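Local coordinates for possible transcriptional regulator, ArsR family protein (Rhodococcus sp. RHA1, PDB 3F6V) that probably binds DNA as a transcriptional regulator of the ArsR family, possibly one controlling arsenical resistance, at residues L63-N75 against V101-L114. Residues are numbered along the deposited sequence; the frame is centred on the assembly and turned at random. Where two conformers were deposited one is given.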
loop_
_atom_site.group_PDB
_atom_site.type_symbol
_atom_site.label_atom_id
_atom_site.label_comp_id
_atom_site.label_asym_id
_atom_site.label_seq_id
_atom_site.Cartn_x
_atom_site.Cartn_y
_atom_site.Cartn_z
ATOM N N LEU A 63 -6.644 -0.830 11.299
ATOM C CA LEU A 63 -6.290 -1.685 12.444
ATOM C C LEU A 63 -4.895 -1.302 12.959
ATOM O O LEU A 63 -4.665 -1.224 14.170
ATOM C CB LEU A 63 -6.291 -3.152 12.061
ATOM C CG LEU A 63 -7.664 -3.799 11.919
ATOM C CD1 LEU A 63 -7.602 -5.122 11.184
ATOM C CD2 LEU A 63 -8.290 -4.009 13.315
ATOM N N VAL A 64 -3.954 -1.043 12.044
ATOM C CA VAL A 64 -2.625 -0.616 12.452
ATOM C C VAL A 64 -2.700 0.713 13.234
ATOM O O VAL A 64 -2.037 0.849 14.278
ATOM C CB VAL A 64 -1.680 -0.548 11.189
ATOM C CG1 VAL A 64 -0.446 0.275 11.473
ATOM C CG2 VAL A 64 -1.318 -1.982 10.754
ATOM N N GLN A 65 -3.482 1.686 12.734
ATOM C CA GLN A 65 -3.667 2.947 13.487
ATOM C C GLN A 65 -4.254 2.718 14.863
ATOM O O GLN A 65 -3.738 3.275 15.843
ATOM C CB GLN A 65 -4.572 3.868 12.733
ATOM C CG GLN A 65 -3.911 4.405 11.461
ATOM C CD GLN A 65 -4.805 5.382 10.794
ATOM O OE1 GLN A 65 -6.047 5.222 10.837
ATOM N NE2 GLN A 65 -4.216 6.417 10.174
ATOM N N LEU A 66 -5.284 1.888 14.943
ATOM C CA LEU A 66 -5.903 1.623 16.233
ATOM C C LEU A 66 -4.910 1.044 17.230
ATOM O O LEU A 66 -4.920 1.392 18.430
ATOM C CB LEU A 66 -7.121 0.732 16.071
ATOM C CG LEU A 66 -8.317 1.366 15.402
ATOM C CD1 LEU A 66 -9.312 0.295 14.968
ATOM C CD2 LEU A 66 -9.007 2.427 16.297
ATOM N N LEU A 67 -4.049 0.156 16.789
ATOM C CA LEU A 67 -3.091 -0.482 17.663
ATOM C C LEU A 67 -2.001 0.460 18.172
ATOM O O LEU A 67 -1.222 0.076 19.071
ATOM C CB LEU A 67 -2.497 -1.721 16.956
ATOM C CG LEU A 67 -3.477 -2.876 16.868
ATOM C CD1 LEU A 67 -2.844 -3.939 15.929
ATOM C CD2 LEU A 67 -3.750 -3.482 18.264
ATOM N N THR A 68 -1.918 1.671 17.631
ATOM C CA THR A 68 -0.899 2.612 18.148
ATOM C C THR A 68 -1.169 3.058 19.579
ATOM O O THR A 68 -0.258 3.526 20.234
ATOM C CB THR A 68 -0.708 3.865 17.267
ATOM O OG1 THR A 68 -1.928 4.590 17.179
ATOM C CG2 THR A 68 -0.194 3.475 15.838
ATOM N N SER A 69 -2.409 2.877 20.028
ATOM C CA SER A 69 -2.755 3.206 21.402
ATOM C C SER A 69 -2.503 2.038 22.376
ATOM O O SER A 69 -2.815 2.136 23.576
ATOM C CB SER A 69 -4.216 3.643 21.461
ATOM O OG SER A 69 -5.038 2.510 21.641
ATOM N N GLY A 70 -1.916 0.947 21.883
ATOM C CA GLY A 70 -1.501 -0.161 22.722
ATOM C C GLY A 70 -2.133 -1.471 22.278
ATOM O O GLY A 70 -3.029 -1.502 21.402
ATOM N N GLU A 71 -1.677 -2.529 22.937
ATOM C CA GLU A 71 -2.135 -3.874 22.682
ATOM C C GLU A 71 -3.628 -3.967 22.991
ATOM O O GLU A 71 -4.110 -3.428 24.032
ATOM C CB GLU A 71 -1.316 -4.818 23.550
ATOM C CG GLU A 71 -1.446 -6.282 23.236
ATOM C CD GLU A 71 -1.039 -7.136 24.430
ATOM O OE1 GLU A 71 -1.465 -6.825 25.567
ATOM O OE2 GLU A 71 -0.293 -8.110 24.247
ATOM N N GLN A 72 -4.377 -4.584 22.086
ATOM C CA GLN A 72 -5.854 -4.689 22.171
ATOM C C GLN A 72 -6.419 -6.018 21.760
ATOM O O GLN A 72 -5.775 -6.773 21.007
ATOM C CB GLN A 72 -6.495 -3.581 21.351
ATOM C CG GLN A 72 -6.187 -2.189 21.933
ATOM C CD GLN A 72 -6.478 -1.073 20.966
ATOM O OE1 GLN A 72 -7.631 -0.850 20.577
ATOM N NE2 GLN A 72 -5.409 -0.368 20.522
ATOM N N THR A 73 -7.633 -6.333 22.248
ATOM C CA THR A 73 -8.261 -7.578 21.891
ATOM C C THR A 73 -8.890 -7.518 20.555
ATOM O O THR A 73 -9.263 -6.453 19.995
ATOM C CB THR A 73 -9.371 -7.999 22.877
ATOM O OG1 THR A 73 -10.470 -7.081 22.743
ATOM C CG2 THR A 73 -8.831 -7.994 24.328
ATOM N N VAL A 74 -8.999 -8.698 20.008
ATOM C CA VAL A 74 -9.711 -8.848 18.776
ATOM C C VAL A 74 -11.115 -8.219 18.840
ATOM O O VAL A 74 -11.484 -7.427 18.003
ATOM C CB VAL A 74 -9.767 -10.307 18.347
ATOM C CG1 VAL A 74 -10.709 -10.408 17.204
ATOM C CG2 VAL A 74 -8.393 -10.822 17.961
ATOM N N ASN A 75 -11.864 -8.524 19.902
ATOM C CA ASN A 75 -13.225 -7.990 20.011
ATOM C C ASN A 75 -13.273 -6.498 20.139
ATOM O O ASN A 75 -14.149 -5.855 19.580
ATOM C CB ASN A 75 -13.937 -8.607 21.227
ATOM C CG ASN A 75 -14.253 -10.075 21.004
ATOM O OD1 ASN A 75 -13.989 -10.630 19.922
ATOM N ND2 ASN A 75 -14.789 -10.721 22.022
ATOM N N VAL A 101 2.073 -7.309 13.128
ATOM C CA VAL A 101 1.445 -7.405 14.468
ATOM C C VAL A 101 1.852 -8.726 15.083
ATOM O O VAL A 101 2.322 -9.638 14.382
ATOM C CB VAL A 101 -0.097 -7.259 14.429
ATOM C CG1 VAL A 101 -0.503 -5.932 13.779
ATOM C CG2 VAL A 101 -0.732 -8.380 13.735
ATOM N N THR A 102 1.616 -8.846 16.394
ATOM C CA THR A 102 2.054 -10.015 17.162
ATOM C C THR A 102 0.898 -10.386 18.088
ATOM O O THR A 102 0.359 -9.499 18.742
ATOM C CB THR A 102 3.312 -9.602 18.013
ATOM O OG1 THR A 102 4.306 -9.023 17.123
ATOM C CG2 THR A 102 3.885 -10.788 18.720
ATOM N N PRO A 103 0.536 -11.667 18.131
ATOM C CA PRO A 103 -0.581 -12.117 18.985
ATOM C C PRO A 103 -0.085 -12.606 20.355
ATOM O O PRO A 103 1.053 -13.052 20.497
ATOM C CB PRO A 103 -1.129 -13.327 18.200
ATOM C CG PRO A 103 0.112 -13.912 17.580
ATOM C CD PRO A 103 0.993 -12.746 17.212
ATOM N N ARG A 104 -0.981 -12.554 21.316
ATOM C CA ARG A 104 -0.724 -13.108 22.681
ATOM C C ARG A 104 -2.054 -13.600 23.194
ATOM O O ARG A 104 -3.034 -12.918 23.039
ATOM C CB ARG A 104 -0.216 -11.954 23.603
ATOM C CG ARG A 104 0.106 -12.303 25.048
ATOM C CD ARG A 104 0.684 -11.082 25.755
ATOM N NE ARG A 104 -0.320 -10.028 26.035
ATOM C CZ ARG A 104 -1.087 -9.984 27.134
ATOM N NH1 ARG A 104 -0.985 -10.937 28.051
ATOM N NH2 ARG A 104 -1.962 -8.992 27.324
ATOM N N LYS A 105 -2.104 -14.748 23.847
ATOM C CA LYS A 105 -3.354 -15.187 24.466
ATOM C C LYS A 105 -3.214 -15.111 25.989
ATOM O O LYS A 105 -2.154 -15.426 26.533
ATOM C CB LYS A 105 -3.754 -16.606 24.004
ATOM C CG LYS A 105 -4.341 -16.675 22.593
ATOM C CD LYS A 105 -4.849 -18.073 22.248
ATOM C CE LYS A 105 -4.919 -18.309 20.728
ATOM N NZ LYS A 105 -4.952 -19.783 20.421
ATOM N N ASP A 106 -4.263 -14.630 26.653
ATOM C CA ASP A 106 -4.358 -14.624 28.130
ATOM C C ASP A 106 -5.809 -14.963 28.436
ATOM O O ASP A 106 -6.697 -14.140 28.234
ATOM C CB ASP A 106 -3.976 -13.253 28.730
ATOM C CG ASP A 106 -4.069 -13.230 30.266
ATOM O OD1 ASP A 106 -4.073 -14.315 30.881
ATOM O OD2 ASP A 106 -4.160 -12.125 30.868
ATOM N N GLY A 107 -6.045 -16.198 28.878
ATOM C CA GLY A 107 -7.397 -16.648 29.176
ATOM C C GLY A 107 -8.310 -16.685 27.974
ATOM O O GLY A 107 -8.005 -17.314 26.958
ATOM N N ARG A 108 -9.428 -15.987 28.091
ATOM C CA ARG A 108 -10.461 -15.939 27.053
ATOM C C ARG A 108 -10.270 -14.828 26.028
ATOM O O ARG A 108 -11.188 -14.583 25.227
ATOM C CB ARG A 108 -11.842 -15.735 27.700
ATOM C CG ARG A 108 -12.364 -16.908 28.552
ATOM C CD ARG A 108 -13.737 -16.619 29.221
ATOM N NE ARG A 108 -13.725 -15.548 30.250
ATOM C CZ ARG A 108 -13.292 -15.735 31.500
ATOM N NH1 ARG A 108 -12.832 -16.922 31.879
ATOM N NH2 ARG A 108 -13.323 -14.746 32.375
ATOM N N PHE A 109 -9.112 -14.136 26.050
ATOM C CA PHE A 109 -8.876 -13.012 25.136
ATOM C C PHE A 109 -7.660 -13.263 24.269
ATOM O O PHE A 109 -6.682 -13.855 24.711
ATOM C CB PHE A 109 -8.602 -11.722 25.911
ATOM C CG PHE A 109 -9.723 -11.286 26.786
ATOM C CD1 PHE A 109 -10.818 -10.643 26.246
ATOM C CD2 PHE A 109 -9.676 -11.522 28.153
ATOM C CE1 PHE A 109 -11.872 -10.241 27.065
ATOM C CE2 PHE A 109 -10.701 -11.115 28.971
ATOM C CZ PHE A 109 -11.808 -10.496 28.413
ATOM N N ARG A 110 -7.712 -12.785 23.047
ATOM C CA ARG A 110 -6.539 -12.838 22.216
ATOM C C ARG A 110 -6.240 -11.370 22.041
ATOM O O ARG A 110 -7.142 -10.571 21.757
ATOM C CB ARG A 110 -6.858 -13.471 20.879
ATOM C CG ARG A 110 -5.671 -13.623 19.976
ATOM C CD ARG A 110 -5.975 -14.699 18.980
ATOM N NE ARG A 110 -4.944 -14.908 17.971
ATOM C CZ ARG A 110 -3.900 -15.717 18.117
ATOM N NH1 ARG A 110 -3.714 -16.379 19.252
ATOM N NH2 ARG A 110 -3.039 -15.858 17.124
ATOM N N TYR A 111 -4.976 -11.031 22.231
ATOM C CA TYR A 111 -4.487 -9.662 22.116
ATOM C C TYR A 111 -3.535 -9.517 20.944
ATOM O O TYR A 111 -2.753 -10.435 20.666
ATOM C CB TYR A 111 -3.706 -9.297 23.365
ATOM C CG TYR A 111 -4.543 -9.165 24.613
ATOM C CD1 TYR A 111 -5.162 -7.968 24.963
ATOM C CD2 TYR A 111 -4.712 -10.259 25.442
ATOM C CE1 TYR A 111 -5.894 -7.834 26.163
ATOM C CE2 TYR A 111 -5.466 -10.170 26.606
ATOM C CZ TYR A 111 -6.047 -8.981 26.954
ATOM O OH TYR A 111 -6.803 -8.917 28.131
ATOM N N TYR A 112 -3.595 -8.370 20.279
ATOM C CA TYR A 112 -2.652 -8.046 19.194
ATOM C C TYR A 112 -1.955 -6.748 19.514
ATOM O O TYR A 112 -2.530 -5.852 20.103
ATOM C CB TYR A 112 -3.400 -7.920 17.871
ATOM C CG TYR A 112 -3.684 -9.279 17.267
ATOM C CD1 TYR A 112 -2.712 -9.942 16.505
ATOM C CD2 TYR A 112 -4.884 -9.919 17.510
ATOM C CE1 TYR A 112 -2.937 -11.204 15.999
ATOM C CE2 TYR A 112 -5.154 -11.215 16.984
ATOM C CZ TYR A 112 -4.149 -11.855 16.258
ATOM O OH TYR A 112 -4.372 -13.099 15.720
ATOM N N ARG A 113 -0.697 -6.645 19.100
ATOM C CA ARG A 113 0.097 -5.438 19.279
ATOM C C ARG A 113 0.972 -5.234 18.030
ATOM O O ARG A 113 1.312 -6.192 17.331
ATOM C CB ARG A 113 0.976 -5.566 20.533
ATOM C CG ARG A 113 2.079 -6.622 20.439
ATOM C CD ARG A 113 2.667 -6.810 21.853
ATOM N NE ARG A 113 3.851 -7.671 21.852
ATOM C CZ ARG A 113 3.825 -9.005 21.872
ATOM N NH1 ARG A 113 2.659 -9.675 21.939
ATOM N NH2 ARG A 113 4.975 -9.681 21.887
ATOM N N LEU A 114 1.344 -3.985 17.796
ATOM C CA LEU A 114 2.227 -3.677 16.668
ATOM C C LEU A 114 3.613 -4.199 16.895
ATOM O O LEU A 114 4.128 -4.178 18.031
ATOM C CB LEU A 114 2.283 -2.151 16.424
ATOM C CG LEU A 114 0.980 -1.590 15.845
ATOM C CD1 LEU A 114 0.909 -0.103 15.945
ATOM C CD2 LEU A 114 0.767 -2.053 14.431
HETATM O O HOH W 1 0.250 -2.122 19.666
HETATM O O HOH W 2 -0.113 -8.884 21.698
#
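V64 and, three residues on, L67 meet L114 at the open end of the beta hairpin, away from its D106-F109 turn: V64 CG1 touches L114 CD2, crossing at about a right angle, and L67 CB packs on L114 CG at 3.7 Å. L67 then forks, CD1 reaching V101 CG1 and CD2 resting against the backbone O of Y112, while one water links L67 O to L114 N. E71, in the loop just before the short edge strand 72-73, shows how charge can supplement backbone pairing. Its extended chain runs alongside R113 and over Y111 CB, CG lying anti to the backbone N (chi1 -168°), and R104 grips the carboxylate side-on, R104 NE to E71 OE2 at 2.6 Å and R104 NH2 to E71 OE1 at 2.8 Å, each oxygen met on its syn side, though from somewhat out of the carboxylate plane. A water bridges E71 OE2 and R113 NH1. Q72 follows as an antiparallel hydrogen-bonded pair with Y112, Q72 N giving to Y112 O (3.0 Å) and Q72 O accepting from Y112 N (2.8 Å). T73 lays CG2 against Y111 CE1 (3.5 Å), while OG1 caps the next helix at N76 N. V74 N hydrogen-bonds to R110 O, and V74 CG2 meets the Y112 ring edge at CE2. Strand 72-73 thus adds an edge strand, antiparallel to 109-114, to the wing hairpin of the winged helix-turn-helix, linking helices 58-66 and 74-78 to it; helix 85-97 packs against V101 and Y112, and the second subunit reaches V64 and L114.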